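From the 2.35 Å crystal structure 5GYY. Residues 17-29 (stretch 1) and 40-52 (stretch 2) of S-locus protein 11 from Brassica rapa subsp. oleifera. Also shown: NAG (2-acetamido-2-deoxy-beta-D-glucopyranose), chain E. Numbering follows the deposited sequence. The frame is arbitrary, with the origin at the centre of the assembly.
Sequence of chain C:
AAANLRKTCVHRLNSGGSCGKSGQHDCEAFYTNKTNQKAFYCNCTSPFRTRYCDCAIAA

Stretch 1 (17-29) GSCGKSGQHDCEA
Stretch 2 40-52: FYCNCTSPFRTRY

Helix 23-29 packs against strand 41-45, their axes approaching to 6.8 Å with N-to-C directions 121° apart, and the strand pairs with strand 50-52 (T45 N to Y52 O, 3.1 Å; Y52 N to T45 O, 2.7 Å). G17 and S18, extended, run alongside T50 and R51 of the latter strand, with CA atoms 4.8 Å apart for G17 and T50 and 4.6 Å for S18 and R51. G17 (phi/psi 117/-148), a conformation that calls for glycine, anchors this end by donating from N to R49 O at 2.8 Å.

A disulfide staples the middle: C19 (chi1 m) and C44 (t) join SG to SG at 2.1 Å, chi3 -109°. Beside it G23, with no side chain, leaves a hollow that C44 SG occupies; a CB there would lie 2.9 Å from that SG, a clash. One turn on, buried C27 (m) points at the strand, its CB 3.6 Å from C42 CB (m) and its SG 3.7 Å from C44 CB. That sulfur also covers one face of the R51 guanidinium, carried in by a side chain extended through chi1 and chi2 (t, t) and bent at chi3 (p).

At the far end E28 (m, t) reaches out from the helix, and its OE2 accepts from C42 N at 3.1 Å. One water links D26 OD2 (2.8 Å), C19 O (2.7 Å) and R51 NH1 (3.1 Å); another accepts from Q24 NE2 (3.0 Å) and C44 N (3.1 Å).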

ATOM      1  N   GLY C  17      -7.456  -2.931   8.327  1.00 10.28           N
ATOM      2  CA  GLY C  17      -8.773  -2.455   7.912  1.00  9.12           C
ATOM      3  C   GLY C  17      -8.917  -0.938   7.834  1.00 19.54           C
ATOM      4  O   GLY C  17      -7.960  -0.216   7.530  1.00 16.52           O
ATOM      5  N   SER C  18     -10.122  -0.447   8.106  1.00  9.39           N
ATOM      6  CA  SER C  18     -10.370   0.977   8.008  1.00  6.74           C
ATOM      7  C   SER C  18     -11.360   1.464   9.057  1.00 10.96           C
ATOM      8  O   SER C  18     -11.944   0.672   9.781  1.00 15.49           O
ATOM      9  CB  SER C  18     -10.863   1.363   6.603  1.00 17.92           C
ATOM     10  OG  SER C  18     -12.034   0.639   6.261  1.00 27.51           O
ATOM     11  N   CYS C  19     -11.539   2.782   9.116  1.00 19.60           N
ATOM     12  CA  CYS C  19     -12.467   3.418  10.050  1.00 18.57           C
ATOM     13  C   CYS C  19     -13.923   3.142   9.706  1.00 19.13           C
ATOM     14  O   CYS C  19     -14.703   2.729  10.569  1.00 18.18           O
ATOM     15  CB  CYS C  19     -12.238   4.928  10.067  1.00 14.58           C
ATOM     16  SG  CYS C  19     -10.841   5.385  11.020  1.00 38.15           S
ATOM     17  N   GLY C  20     -14.287   3.378   8.448  1.00 16.25           N
ATOM     18  CA  GLY C  20     -15.658   3.203   8.021  1.00 19.68           C
ATOM     19  C   GLY C  20     -16.564   4.372   8.348  1.00 25.30           C
ATOM     20  O   GLY C  20     -16.092   5.447   8.725  1.00 28.55           O
ATOM     21  N   LYS C  21     -17.872   4.154   8.210  1.00 18.73           N
ATOM     22  CA  LYS C  21     -18.861   5.202   8.427  1.00 22.70           C
ATOM     23  C   LYS C  21     -19.061   5.537   9.904  1.00 20.31           C
ATOM     24  O   LYS C  21     -19.659   6.553  10.225  1.00 27.00           O
ATOM     25  CB  LYS C  21     -20.226   4.795   7.833  1.00 26.57           C
ATOM     26  CG  LYS C  21     -20.382   4.958   6.327  1.00 21.53           C
ATOM     27  CD  LYS C  21     -21.693   4.305   5.801  1.00123.59           C
ATOM     28  CE  LYS C  21     -22.146   3.044   6.579  1.00 45.75           C
ATOM     29  NZ  LYS C  21     -21.752   1.725   5.967  1.00 26.79           N
ATOM     30  N   SER C  22     -18.575   4.672  10.792  1.00 25.16           N
ATOM     31  CA  SER C  22     -18.780   4.828  12.235  1.00 21.26           C
ATOM     32  C   SER C  22     -17.535   4.486  13.038  1.00 21.64           C
ATOM     33  O   SER C  22     -17.624   3.833  14.090  1.00 15.85           O
ATOM     34  CB  SER C  22     -19.942   3.954  12.700  1.00 27.45           C
ATOM     35  OG  SER C  22     -21.156   4.441  12.158  1.00 40.75           O
ATOM     36  N   GLY C  23     -16.376   4.914  12.544  1.00 18.74           N
ATOM     37  CA  GLY C  23     -15.117   4.545  13.157  1.00 14.83           C
ATOM     38  C   GLY C  23     -15.023   4.853  14.639  1.00 21.57           C
ATOM     39  O   GLY C  23     -14.590   3.997  15.424  1.00 15.16           O
ATOM     40  N   GLN C  24     -15.455   6.052  15.033  1.00 16.82           N
ATOM     41  CA  GLN C  24     -15.337   6.472  16.429  1.00 23.36           C
ATOM     42  C   GLN C  24     -16.059   5.520  17.376  1.00 27.35           C
ATOM     43  O   GLN C  24     -15.483   5.040  18.355  1.00 27.24           O
ATOM     44  CB  GLN C  24     -15.844   7.899  16.621  1.00 20.35           C
ATOM     45  CG  GLN C  24     -14.822   8.944  16.204  1.00 31.64           C
ATOM     46  CD  GLN C  24     -15.402  10.340  16.135  1.00 35.80           C
ATOM     47  OE1 GLN C  24     -16.553  10.565  16.508  1.00 38.94           O
ATOM     48  NE2 GLN C  24     -14.604  11.287  15.664  1.00 30.93           N
ATOM     49  N   HIS C  25     -17.321   5.236  17.070  1.00 24.77           N
ATOM     50  CA  HIS C  25     -18.111   4.360  17.918  1.00 20.46           C
ATOM     51  C   HIS C  25     -17.582   2.934  17.898  1.00 18.51           C
ATOM     52  O   HIS C  25     -17.643   2.249  18.918  1.00 23.77           O
ATOM     53  CB  HIS C  25     -19.592   4.426  17.542  1.00 26.71           C
ATOM     54  CG  HIS C  25     -20.235   5.737  17.885  1.00 41.75           C
ATOM     55  ND1 HIS C  25     -21.479   6.105  17.421  1.00 45.01           N
ATOM     56  CD2 HIS C  25     -19.802   6.768  18.654  1.00 44.49           C
ATOM     57  CE1 HIS C  25     -21.785   7.306  17.885  1.00 46.77           C
ATOM     58  NE2 HIS C  25     -20.784   7.730  18.636  1.00 44.32           N
ATOM     59  N   ASP C  26     -17.076   2.490  16.742  1.00 14.11           N
ATOM     60  CA  ASP C  26     -16.491   1.161  16.622  1.00 13.64           C
ATOM     61  C   ASP C  26     -15.275   1.066  17.528  1.00 10.44           C
ATOM     62  O   ASP C  26     -15.166   0.137  18.302  1.00  7.91           O
ATOM     63  CB  ASP C  26     -16.066   0.837  15.182  1.00 19.96           C
ATOM     64  CG  ASP C  26     -17.226   0.752  14.232  1.00 17.96           C
ATOM     65  OD1 ASP C  26     -18.368   0.550  14.708  1.00 11.45           O
ATOM     66  OD2 ASP C  26     -16.986   0.884  13.008  1.00 21.35           O
ATOM     67  N   CYS C  27     -14.388   2.055  17.435  1.00 12.36           N
ATOM     68  CA  CYS C  27     -13.219   2.121  18.291  1.00 14.65           C
ATOM     69  C   CYS C  27     -13.606   2.065  19.764  1.00 16.23           C
ATOM     70  O   CYS C  27     -12.982   1.335  20.537  1.00 10.90           O
ATOM     71  CB  CYS C  27     -12.406   3.381  17.998  1.00 13.69           C
ATOM     72  SG  CYS C  27     -11.371   3.219  16.522  1.00 17.89           S
ATOM     73  N   GLU C  28     -14.652   2.803  20.134  1.00 15.24           N
ATOM     74  CA  GLU C  28     -15.103   2.868  21.524  1.00 19.54           C
ATOM     75  C   GLU C  28     -15.637   1.529  22.013  1.00 21.74           C
ATOM     76  O   GLU C  28     -15.361   1.106  23.138  1.00 25.66           O
ATOM     77  CB  GLU C  28     -16.169   3.958  21.702  1.00 13.79           C
ATOM     78  CG  GLU C  28     -15.620   5.379  21.650  1.00 22.28           C
ATOM     79  CD  GLU C  28     -16.691   6.414  21.313  1.00 26.56           C
ATOM     80  OE1 GLU C  28     -17.892   6.058  21.322  1.00 30.21           O
ATOM     81  OE2 GLU C  28     -16.327   7.580  21.038  1.00 18.30           O
ATOM     82  N   ALA C  29     -16.384   0.858  21.149  1.00 13.72           N
ATOM     83  CA  ALA C  29     -16.901  -0.459  21.461  1.00 19.57           C
ATOM     84  C   ALA C  29     -15.729  -1.440  21.587  1.00 22.22           C
ATOM     85  O   ALA C  29     -15.719  -2.284  22.481  1.00 21.59           O
ATOM     86  CB  ALA C  29     -17.884  -0.920  20.356  1.00  1.68           C
ATOM     87  N   PHE C  40     -13.567   8.193  27.450  1.00 18.63           N
ATOM     88  CA  PHE C  40     -14.272   9.456  27.281  1.00 24.45           C
ATOM     89  C   PHE C  40     -14.788   9.535  25.845  1.00 26.21           C
ATOM     90  O   PHE C  40     -15.944   9.886  25.603  1.00 22.35           O
ATOM     91  CB  PHE C  40     -13.348  10.636  27.582  1.00 18.57           C
ATOM     92  CG  PHE C  40     -12.976  10.769  29.029  1.00 26.71           C
ATOM     93  CD1 PHE C  40     -13.870  11.305  29.942  1.00 30.84           C
ATOM     94  CD2 PHE C  40     -11.717  10.376  29.479  1.00 33.74           C
ATOM     95  CE1 PHE C  40     -13.520  11.446  31.282  1.00 30.10           C
ATOM     96  CE2 PHE C  40     -11.358  10.510  30.816  1.00 31.48           C
ATOM     97  CZ  PHE C  40     -12.261  11.041  31.719  1.00 29.74           C
ATOM     98  N   TYR C  41     -13.909   9.191  24.905  1.00 24.08           N
ATOM     99  CA  TYR C  41     -14.228   9.123  23.486  1.00 19.51           C
ATOM    100  C   TYR C  41     -13.067   8.428  22.767  1.00 25.25           C
ATOM    101  O   TYR C  41     -12.009   8.198  23.363  1.00 20.09           O
ATOM    102  CB  TYR C  41     -14.429  10.528  22.917  1.00 10.82           C
ATOM    103  CG  TYR C  41     -13.157  11.355  22.861  1.00 22.88           C
ATOM    104  CD1 TYR C  41     -12.330  11.315  21.745  1.00 24.09           C
ATOM    105  CD2 TYR C  41     -12.783  12.183  23.927  1.00 26.73           C
ATOM    106  CE1 TYR C  41     -11.177  12.054  21.680  1.00 23.11           C
ATOM    107  CE2 TYR C  41     -11.623  12.942  23.867  1.00 17.81           C
ATOM    108  CZ  TYR C  41     -10.825  12.867  22.741  1.00 24.62           C
ATOM    109  OH  TYR C  41      -9.670  13.598  22.650  1.00 29.74           O
ATOM    110  N   CYS C  42     -13.260   8.101  21.491  1.00 24.55           N
ATOM    111  CA  CYS C  42     -12.168   7.583  20.663  1.00 19.89           C
ATOM    112  C   CYS C  42     -12.109   8.302  19.317  1.00 23.91           C
ATOM    113  O   CYS C  42     -13.132   8.461  18.646  1.00 25.25           O
ATOM    114  CB  CYS C  42     -12.320   6.077  20.434  1.00 16.22           C
ATOM    115  SG  CYS C  42     -11.909   4.997  21.853  1.00 24.53           S
ATOM    116  N   ASN C  43     -10.917   8.760  18.937  1.00 17.27           N
ATOM    117  CA  ASN C  43     -10.672   9.197  17.568  1.00 17.79           C
ATOM    118  C   ASN C  43     -10.305   7.953  16.756  1.00 25.05           C
ATOM    119  O   ASN C  43      -9.748   6.982  17.301  1.00 15.16           O
ATOM    120  CB  ASN C  43      -9.500  10.181  17.483  1.00 27.25           C
ATOM    121  CG  ASN C  43      -9.769  11.515  18.174  1.00 24.12           C
ATOM    122  OD1 ASN C  43     -10.913  11.933  18.352  1.00 21.12           O
ATOM    123  ND2 ASN C  43      -8.684  12.198  18.552  1.00 27.03           N
ATOM    124  N   CYS C  44     -10.608   7.991  15.460  1.00 24.35           N
ATOM    125  CA  CYS C  44     -10.256   6.923  14.535  1.00 17.55           C
ATOM    126  C   CYS C  44      -9.669   7.498  13.249  1.00  9.28           C
ATOM    127  O   CYS C  44     -10.216   8.429  12.701  1.00 15.97           O
ATOM    128  CB  CYS C  44     -11.491   6.088  14.199  1.00 20.08           C
ATOM    129  SG  CYS C  44     -11.190   4.822  12.962  1.00 30.27           S
ATOM    130  N   THR C  45      -8.548   6.959  12.778  1.00 10.69           N
ATOM    131  CA  THR C  45      -8.025   7.324  11.457  1.00  4.09           C
ATOM    132  C   THR C  45      -7.518   6.064  10.746  1.00 11.22           C
ATOM    133  O   THR C  45      -7.287   5.029  11.379  1.00 13.46           O
ATOM    134  CB  THR C  45      -6.896   8.374  11.520  1.00  7.64           C
ATOM    135  OG1 THR C  45      -6.658   8.915  10.215  1.00  9.28           O
ATOM    136  CG2 THR C  45      -5.606   7.754  12.045  1.00  2.04           C
ATOM    137  N   SER C  46      -7.302   6.153   9.440  1.00 11.04           N
ATOM    138  CA  SER C  46      -7.225   4.929   8.655  1.00 18.86           C
ATOM    139  C   SER C  46      -6.227   4.857   7.479  1.00 16.76           C
ATOM    140  O   SER C  46      -6.563   4.318   6.419  1.00 14.58           O
ATOM    141  CB  SER C  46      -8.631   4.620   8.136  1.00 21.14           C
ATOM    142  OG  SER C  46      -8.641   3.362   7.532  1.00 38.84           O
ATOM    143  N   PRO C  47      -5.012   5.408   7.636  1.00 12.53           N
ATOM    144  CA  PRO C  47      -4.074   5.233   6.523  1.00  8.80           C
ATOM    145  C   PRO C  47      -3.387   3.871   6.588  1.00  3.28           C
ATOM    146  O   PRO C  47      -3.580   3.127   7.559  1.00  4.23           O
ATOM    147  CB  PRO C  47      -3.042   6.323   6.795  1.00  7.75           C
ATOM    148  CG  PRO C  47      -2.966   6.339   8.263  1.00  9.51           C
ATOM    149  CD  PRO C  47      -4.387   6.142   8.745  1.00 10.21           C
ATOM    150  N   PHE C  48      -2.621   3.541   5.550  1.00  8.28           N
ATOM    151  CA  PHE C  48      -1.827   2.309   5.517  1.00 12.07           C
ATOM    152  C   PHE C  48      -2.660   1.033   5.732  1.00  9.40           C
ATOM    153  O   PHE C  48      -2.176   0.077   6.320  1.00 11.87           O
ATOM    154  CB  PHE C  48      -0.694   2.385   6.566  1.00 12.75           C
ATOM    155  CG  PHE C  48       0.124   3.667   6.509  1.00 10.45           C
ATOM    156  CD1 PHE C  48       0.446   4.255   5.288  1.00 12.62           C
ATOM    157  CD2 PHE C  48       0.523   4.307   7.678  1.00  7.17           C
ATOM    158  CE1 PHE C  48       1.188   5.427   5.237  1.00 13.75           C
ATOM    159  CE2 PHE C  48       1.263   5.473   7.637  1.00  5.23           C
ATOM    160  CZ  PHE C  48       1.599   6.037   6.421  1.00 11.18           C
ATOM    161  N   ARG C  49      -3.898   1.019   5.242  1.00 11.09           N
ATOM    162  CA  ARG C  49      -4.814  -0.131   5.393  1.00 21.52           C
ATOM    163  C   ARG C  49      -4.981  -0.599   6.857  1.00 20.15           C
ATOM    164  O   ARG C  49      -5.183  -1.799   7.140  1.00 12.27           O
ATOM    165  CB  ARG C  49      -4.382  -1.308   4.496  1.00 25.08           C
ATOM    166  CG  ARG C  49      -5.520  -2.270   4.157  1.00 31.65           C
ATOM    167  CD  ARG C  49      -5.057  -3.532   3.418  1.00 43.55           C
ATOM    168  NE  ARG C  49      -4.252  -4.441   4.239  1.00 51.80           N
ATOM    169  CZ  ARG C  49      -4.643  -4.975   5.397  1.00 49.84           C
ATOM    170  NH1 ARG C  49      -5.834  -4.695   5.885  1.00 54.84           N
ATOM    171  NH2 ARG C  49      -3.842  -5.788   6.075  1.00 42.55           N
ATOM    172  N   THR C  50      -4.924   0.364   7.773  1.00 20.72           N
ATOM    173  CA  THR C  50      -4.944   0.103   9.212  1.00 19.53           C
ATOM    174  C   THR C  50      -5.903   1.061   9.899  1.00 11.55           C
ATOM    175  O   THR C  50      -5.933   2.224   9.568  1.00  9.00           O
ATOM    176  CB  THR C  50      -3.534   0.308   9.807  1.00 15.21           C
ATOM    177  OG1 THR C  50      -2.630  -0.600   9.171  1.00 20.75           O
ATOM    178  CG2 THR C  50      -3.522   0.076  11.328  1.00  1.84           C
ATOM    179  N   ARG C  51      -6.711   0.554  10.817  1.00 11.93           N
ATOM    180  CA  ARG C  51      -7.562   1.404  11.628  1.00  8.99           C
ATOM    181  C   ARG C  51      -6.806   1.749  12.914  1.00 11.03           C
ATOM    182  O   ARG C  51      -6.467   0.859  13.709  1.00 13.28           O
ATOM    183  CB  ARG C  51      -8.872   0.700  11.973  1.00  2.12           C
ATOM    184  CG  ARG C  51      -9.938   1.626  12.563  1.00  3.81           C
ATOM    185  CD  ARG C  51     -11.115   0.850  13.111  1.00  3.67           C
ATOM    186  NE  ARG C  51     -10.721  -0.121  14.131  1.00  6.52           N
ATOM    187  CZ  ARG C  51     -11.550  -1.020  14.653  1.00  9.39           C
ATOM    188  NH1 ARG C  51     -12.808  -1.088  14.225  1.00 10.52           N
ATOM    189  NH2 ARG C  51     -11.122  -1.867  15.586  1.00  7.24           N
ATOM    190  N   TYR C  52      -6.547   3.033  13.117  1.00  8.31           N
ATOM    191  CA  TYR C  52      -5.886   3.499  14.347  1.00 11.68           C
ATOM    192  C   TYR C  52      -6.919   4.036  15.298  1.00  2.20           C
ATOM    193  O   TYR C  52      -7.572   5.038  15.005  1.00  9.94           O
ATOM    194  CB  TYR C  52      -4.841   4.584  14.053  1.00  1.55           C
ATOM    195  CG  TYR C  52      -3.682   4.093  13.204  1.00  1.60           C
ATOM    196  CD1 TYR C  52      -2.469   3.735  13.789  1.00  5.38           C
ATOM    197  CD2 TYR C  52      -3.803   3.985  11.818  1.00  3.07           C
ATOM    198  CE1 TYR C  52      -1.408   3.283  13.020  1.00  7.74           C
ATOM    199  CE2 TYR C  52      -2.751   3.543  11.034  1.00  9.21           C
ATOM    200  CZ  TYR C  52      -1.556   3.186  11.642  1.00 15.23           C
ATOM    201  OH  TYR C  52      -0.512   2.740  10.866  1.00 15.80           O
TER
HETATM  202  C1  NAG E1000      -8.963  13.529  19.025  1.00 23.15           C
HETATM  203  C2  NAG E1000      -7.738  13.886  19.848  1.00 20.59           C
HETATM  204  C3  NAG E1000      -7.783  15.354  20.301  1.00 27.18           C
HETATM  205  C4  NAG E1000      -8.158  16.298  19.154  1.00 31.66           C
HETATM  206  C5  NAG E1000      -9.454  15.742  18.547  1.00 37.31           C
HETATM  207  C6  NAG E1000     -10.186  16.590  17.497  1.00 31.62           C
HETATM  208  C7  NAG E1000      -6.930  11.973  21.141  1.00 31.40           C
HETATM  209  C8  NAG E1000      -7.179  11.053  22.302  1.00 30.77           C
HETATM  210  N2  NAG E1000      -7.757  13.009  21.003  1.00 22.65           N
HETATM  211  O3  NAG E1000      -6.569  15.738  20.926  1.00 25.92           O
HETATM  212  O4  NAG E1000      -8.288  17.635  19.624  1.00 34.17           O
HETATM  213  O5  NAG E1000      -9.130  14.483  18.006  1.00 35.73           O
HETATM  214  O6  NAG E1000      -9.303  16.947  16.461  1.00 31.27           O
HETATM  215  O7  NAG E1000      -5.993  11.759  20.373  1.00 38.39           O
HETATM  216  O   HOH W   1     -14.332   0.519  12.067  1.00 13.50           O
HETATM  217  O   HOH W   2     -11.768  10.744  14.714  1.00 24.73           O